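Quinonprotein alcohol dehydrogenase-like protein (Bacteroides thetaiotaomicron VPI-5482, PDB 4R5O) is of unknown function but binds calcium and joins an immunoglobulin-like beta-sandwich domain to a seven-bladed beta-propeller of the YVTN repeat family. Local coordinates at residues A[36-41]-A[63-68]; A[21-26]-A[90-95]. One frame throughout, in Å; residues are numbered along the deposited sequence.

Interaction 1 of 2, residues A[36-41]-A[63-68]; sequences LEITPE and PTFSYK. With CA (calcium ion), chain J.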
loop_
_atom_site.group_PDB
_atom_site.type_symbol
_atom_site.label_atom_id
_atom_site.label_comp_id
_atom_site.label_asym_id
_atom_site.label_seq_id
_atom_site.Cartn_x
_atom_site.Cartn_y
_atom_site.Cartn_z
ATOM N N LEU A 36 -18.000 21.250 4.856
ATOM C CA LEU A 36 -19.413 20.860 4.851
ATOM C C LEU A 36 -20.107 21.558 5.994
ATOM O O LEU A 36 -19.749 21.321 7.154
ATOM C CB LEU A 36 -19.606 19.321 4.931
ATOM C CG LEU A 36 -21.043 18.801 5.044
ATOM C CD1 LEU A 36 -21.853 19.085 3.797
ATOM C CD2 LEU A 36 -21.063 17.339 5.268
ATOM N N GLU A 37 -21.064 22.446 5.674
ATOM C CA GLU A 37 -21.856 23.124 6.696
ATOM C C GLU A 37 -23.330 22.819 6.525
ATOM O O GLU A 37 -23.875 22.988 5.442
ATOM C CB GLU A 37 -21.655 24.644 6.717
ATOM C CG GLU A 37 -20.355 25.157 7.309
ATOM C CD GLU A 37 -20.353 26.664 7.526
ATOM O OE1 GLU A 37 -21.409 27.306 7.313
ATOM O OE2 GLU A 37 -19.297 27.207 7.926
ATOM N N ILE A 38 -23.978 22.356 7.585
ATOM C CA ILE A 38 -25.421 22.082 7.586
ATOM C C ILE A 38 -26.005 22.814 8.764
ATOM O O ILE A 38 -25.577 22.560 9.887
ATOM C CB ILE A 38 -25.782 20.567 7.605
ATOM C CG1 ILE A 38 -25.050 19.774 6.489
ATOM C CG2 ILE A 38 -27.313 20.370 7.561
ATOM C CD1 ILE A 38 -24.898 18.304 6.759
ATOM N N THR A 39 -26.960 23.714 8.531
ATOM C CA THR A 39 -27.551 24.445 9.638
ATOM C C THR A 39 -29.055 24.190 9.600
ATOM O O THR A 39 -29.777 24.973 8.974
ATOM C CB THR A 39 -27.180 25.947 9.597
ATOM O OG1 THR A 39 -25.757 26.102 9.483
ATOM C CG2 THR A 39 -27.703 26.709 10.807
ATOM N N PRO A 40 -29.546 23.104 10.248
ATOM C CA PRO A 40 -30.993 22.844 10.239
ATOM C C PRO A 40 -31.745 23.979 10.905
ATOM O O PRO A 40 -31.305 24.474 11.944
ATOM C CB PRO A 40 -31.131 21.535 11.023
ATOM C CG PRO A 40 -29.782 20.911 10.965
ATOM C CD PRO A 40 -28.828 22.068 11.010
ATOM N N GLU A 41 -32.822 24.445 10.269
ATOM C CA GLU A 41 -33.636 25.526 10.799
ATOM C C GLU A 41 -34.891 24.955 11.397
ATOM O O GLU A 41 -35.701 24.324 10.707
ATOM C CB GLU A 41 -33.967 26.585 9.744
ATOM C CG GLU A 41 -32.771 27.456 9.393
ATOM C CD GLU A 41 -33.056 28.656 8.515
ATOM O OE1 GLU A 41 -34.210 29.151 8.485
ATOM O OE2 GLU A 41 -32.079 29.151 7.912
ATOM N N PRO A 63 -25.823 23.397 17.047
ATOM C CA PRO A 63 -27.013 23.397 16.161
ATOM C C PRO A 63 -26.674 23.479 14.674
ATOM O O PRO A 63 -27.568 23.434 13.825
ATOM C CB PRO A 63 -27.790 24.657 16.576
ATOM C CG PRO A 63 -26.900 25.438 17.416
ATOM C CD PRO A 63 -25.716 24.643 17.831
ATOM N N THR A 64 -25.393 23.596 14.366
ATOM C CA THR A 64 -24.875 23.729 13.017
ATOM C C THR A 64 -23.646 22.793 12.899
ATOM O O THR A 64 -22.806 22.741 13.803
ATOM C CB THR A 64 -24.583 25.229 12.716
ATOM O OG1 THR A 64 -23.917 25.355 11.467
ATOM C CG2 THR A 64 -23.757 25.918 13.803
ATOM N N PHE A 65 -23.593 22.006 11.813
ATOM C CA PHE A 65 -22.516 21.058 11.560
ATOM C C PHE A 65 -21.453 21.669 10.667
ATOM O O PHE A 65 -21.758 22.077 9.549
ATOM C CB PHE A 65 -23.088 19.783 10.911
ATOM C CG PHE A 65 -22.101 18.698 10.531
ATOM C CD1 PHE A 65 -21.501 17.900 11.508
ATOM C CD2 PHE A 65 -21.841 18.407 9.195
ATOM C CE1 PHE A 65 -20.606 16.883 11.156
ATOM C CE2 PHE A 65 -20.938 17.391 8.846
ATOM C CZ PHE A 65 -20.327 16.641 9.829
ATOM N N SER A 66 -20.202 21.707 11.136
ATOM C CA SER A 66 -19.092 22.202 10.329
ATOM C C SER A 66 -18.022 21.130 10.311
ATOM O O SER A 66 -17.617 20.642 11.368
ATOM C CB SER A 66 -18.579 23.536 10.852
ATOM O OG SER A 66 -17.582 24.055 9.986
ATOM N N TYR A 67 -17.628 20.691 9.109
ATOM C CA TYR A 67 -16.636 19.620 8.955
ATOM C C TYR A 67 -15.737 19.923 7.762
ATOM O O TYR A 67 -16.236 19.908 6.634
ATOM C CB TYR A 67 -17.372 18.280 8.776
ATOM C CG TYR A 67 -16.523 17.038 8.888
ATOM C CD1 TYR A 67 -15.819 16.551 7.795
ATOM C CD2 TYR A 67 -16.529 16.275 10.047
ATOM C CE1 TYR A 67 -15.051 15.391 7.888
ATOM C CE2 TYR A 67 -15.803 15.086 10.139
ATOM C CZ TYR A 67 -15.057 14.649 9.059
ATOM O OH TYR A 67 -14.337 13.477 9.170
ATOM N N LYS A 68 -14.433 20.219 7.997
ATOM C CA LYS A 68 -13.517 20.522 6.894
ATOM C C LYS A 68 -13.109 19.229 6.177
ATOM O O LYS A 68 -12.698 18.260 6.826
ATOM C CB LYS A 68 -12.265 21.291 7.371
HETATM CA CA CA J . -18.061 28.370 9.261
#
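L36 and Y67, and two residues further on I38 and F65, are the hydrogen-bonded pairs of an antiparallel two-stranded sheet made by strands 35-38 and 65-68, whose segment axes run 4.7 Å apart. Each pair is closed by two backbone bonds: L36 N reaches Y67 O at 2.8 Å and Y67 N returns to L36 O, while I38 N meets F65 O and F65 N meets I38 O at 2.8 Å. Between them, E37 faces S66 as a non-hydrogen-bonded pair, and E37 CA leans on F65 O in a CA-H...O contact. Apolar contact gathers on the face carrying L36, I38 and F65. F65 CG stands anti to its backbone N (chi1 178°), which lays the F65 side chain beside that of I38, the two pointing the same way. L36 CD2 touches the ring edge in plane, 3.6 Å from F65 CE2; I38 CD1 approaches F65 CD2 obliquely at 3.9 Å. An alanine in place of F65 would probably open a gap beside L36 CD2 and I38 CD1. Polar side chains meet past one end of the ladder and on the face of E37 and S66. Past the last bridge, T39 OG1 and T64 OG1 share a hydrogen bond of 2.8 Å, their side chains lying side by side. E37 extends from the face it shares with S66, and its OE2 binds a calcium ion at 2.2 Å. The pair forms part of the Ig-like beta-sandwich: I38 and F65 pack onto L77 of strand 74-83, and F65 also onto W52 and V54 of strand 49-54. Y67 meets F94 of strand 86-97 edge-to-face, and its backbone neighbour S66 accepts a hydrogen bond at O from Y59 OH of strand 57-60.

Interaction 2 of 2, residues A[21-26]-A[90-95]; sequences GTFPTE and MSTSFS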
loop_
_atom_site.group_PDB
_atom_site.type_symbol
_atom_site.label_atom_id
_atom_site.label_comp_id
_atom_site.label_asym_id
_atom_site.label_seq_id
_atom_site.Cartn_x
_atom_site.Cartn_y
_atom_site.Cartn_z
ATOM N N GLY A 21 -35.349 21.493 3.109
ATOM C CA GLY A 21 -34.114 21.893 2.452
ATOM C C GLY A 21 -33.049 22.447 3.373
ATOM O O GLY A 21 -31.973 22.837 2.896
ATOM N N THR A 22 -33.314 22.457 4.704
ATOM C CA THR A 22 -32.354 22.982 5.683
ATOM C C THR A 22 -31.382 21.823 6.114
ATOM O O THR A 22 -30.444 22.036 6.892
ATOM C CB THR A 22 -33.106 23.626 6.851
ATOM O OG1 THR A 22 -32.298 24.589 7.492
ATOM C CG2 THR A 22 -33.617 22.650 7.837
ATOM N N PHE A 23 -31.615 20.614 5.581
ATOM C CA PHE A 23 -30.811 19.412 5.784
ATOM C C PHE A 23 -30.730 18.679 4.461
ATOM O O PHE A 23 -31.754 18.503 3.801
ATOM C CB PHE A 23 -31.370 18.517 6.905
ATOM C CG PHE A 23 -30.471 17.346 7.240
ATOM C CD1 PHE A 23 -29.448 17.478 8.173
ATOM C CD2 PHE A 23 -30.632 16.123 6.606
ATOM C CE1 PHE A 23 -28.609 16.399 8.473
ATOM C CE2 PHE A 23 -29.784 15.051 6.893
ATOM C CZ PHE A 23 -28.780 15.190 7.832
ATOM N N PRO A 24 -29.522 18.295 4.021
ATOM C CA PRO A 24 -29.382 17.681 2.688
ATOM C C PRO A 24 -30.207 16.397 2.504
ATOM O O PRO A 24 -30.189 15.457 3.311
ATOM C CB PRO A 24 -27.888 17.372 2.586
ATOM C CG PRO A 24 -27.332 17.553 3.955
ATOM C CD PRO A 24 -28.209 18.486 4.671
ATOM N N THR A 25 -30.935 16.388 1.390
ATOM C CA THR A 25 -31.844 15.329 0.953
ATOM C C THR A 25 -31.113 14.370 -0.002
ATOM O O THR A 25 -31.667 13.324 -0.362
ATOM C CB THR A 25 -33.092 15.958 0.296
ATOM O OG1 THR A 25 -33.945 14.907 -0.142
ATOM C CG2 THR A 25 -32.763 16.925 -0.872
ATOM N N GLU A 26 -29.864 14.715 -0.378
ATOM C CA GLU A 26 -29.026 13.904 -1.252
ATOM C C GLU A 26 -27.577 13.870 -0.742
ATOM O O GLU A 26 -27.155 14.766 -0.015
ATOM C CB GLU A 26 -29.070 14.410 -2.704
ATOM C CG GLU A 26 -28.579 15.831 -2.939
ATOM C CD GLU A 26 -28.406 16.229 -4.396
ATOM O OE1 GLU A 26 -29.019 15.586 -5.281
ATOM O OE2 GLU A 26 -27.642 17.187 -4.654
HETATM N N MSE A 90 -32.531 12.596 10.905
HETATM C CA MSE A 90 -32.288 12.709 9.465
HETATM C C MSE A 90 -30.950 12.156 9.130
HETATM O O MSE A 90 -30.026 12.338 9.908
HETATM C CB MSE A 90 -32.365 14.147 9.002
HETATM C CG MSE A 90 -33.711 14.752 9.154
HETATM SE SE MSE A 90 -33.493 16.624 9.366
HETATM C CE MSE A 90 -32.401 16.572 11.095
ATOM N N SER A 91 -30.816 11.528 7.968
ATOM C CA SER A 91 -29.538 10.957 7.562
ATOM C C SER A 91 -29.191 11.320 6.120
ATOM O O SER A 91 -30.069 11.525 5.269
ATOM C CB SER A 91 -29.552 9.441 7.722
ATOM O OG SER A 91 -29.738 9.114 9.090
ATOM N N THR A 92 -27.887 11.436 5.878
ATOM C CA THR A 92 -27.308 11.686 4.565
ATOM C C THR A 92 -25.894 11.094 4.607
ATOM O O THR A 92 -25.539 10.394 5.560
ATOM C CB THR A 92 -27.361 13.194 4.147
ATOM O OG1 THR A 92 -27.007 13.286 2.767
ATOM C CG2 THR A 92 -26.451 14.111 5.006
ATOM N N SER A 93 -25.114 11.344 3.562
ATOM C CA SER A 93 -23.733 10.911 3.488
ATOM C C SER A 93 -22.934 11.975 2.755
ATOM O O SER A 93 -23.514 12.828 2.076
ATOM C CB SER A 93 -23.620 9.542 2.826
ATOM O OG SER A 93 -24.181 9.557 1.526
ATOM N N PHE A 94 -21.621 11.997 2.982
ATOM C CA PHE A 94 -20.739 12.946 2.317
ATOM C C PHE A 94 -19.434 12.253 1.963
ATOM O O PHE A 94 -19.087 11.217 2.543
ATOM C CB PHE A 94 -20.494 14.207 3.150
ATOM C CG PHE A 94 -19.738 14.056 4.442
ATOM C CD1 PHE A 94 -20.405 13.819 5.628
ATOM C CD2 PHE A 94 -18.371 14.256 4.488
ATOM C CE1 PHE A 94 -19.715 13.770 6.835
ATOM C CE2 PHE A 94 -17.684 14.186 5.689
ATOM C CZ PHE A 94 -18.362 13.959 6.856
ATOM N N SER A 95 -18.761 12.796 0.947
ATOM C CA SER A 95 -17.495 12.290 0.433
ATOM C C SER A 95 -16.744 13.403 -0.241
ATOM O O SER A 95 -17.335 14.407 -0.610
ATOM C CB SER A 95 -17.724 11.126 -0.533
ATOM O OG SER A 95 -18.485 11.539 -1.657
#
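F23 and selenomethionine M90 slide past each other in opposite directions, so that M90 CB comes over one face of the phenyl ring, 3.8 Å from its centroid and 25° off the normal. The selenium, standing in for methionine sulfur, follows at 4.3 Å from the same centroid, more obliquely, nearest to F23 CB and CG; this is a Met-aromatic contact. F23 CG is brought beside the selenium by a first torsion that sets it anti to the backbone N (chi1 -174°). On the opposite ring face lies CD of the adjoining P24, offset toward the rim, so the phenyl is held between P24 and M90. T92 crosses both loop residues: its CG2 lies 3.8 Å from F23 CZ, obliquely to the ring, and 3.7 Å from P24 CG, the T92 and P24 side chains meeting at about a right angle. The other branch, OG1, gives a weak hydrogen bond of 3.2 Å to E26 O, which also accepts one from Q28 NE2. Chemically the contact is mostly apolar, joining the loop before strand 28-31 to strand 86-97 of the Ig-like sandwich; it probably depends more on the fit around the F23 ring than on its single weak polar bond.

From the N terminus, the chain first lays down loop 21-26, the earlier half of interaction 2, then passes through strand 28-31 into strand 35-38. After the hairpin of strands 49-54 and 57-60 it returns as strand 65-68, where interaction 1 closes the shorter loop; strand 74-83 follows, and strand 86-97 closes the longer one at interaction 2. The two loops therefore nest without crossing. Interaction 1 pairs the two strands of the small sheet, interaction 2 fixes loop 21-26 to strand 86-97 of the five-stranded sheet, and a T22 OG1 to T39 O hydrogen bond and I38 CG2 packing on P24 CD connect the two within the sandwich domain, ahead of the propeller.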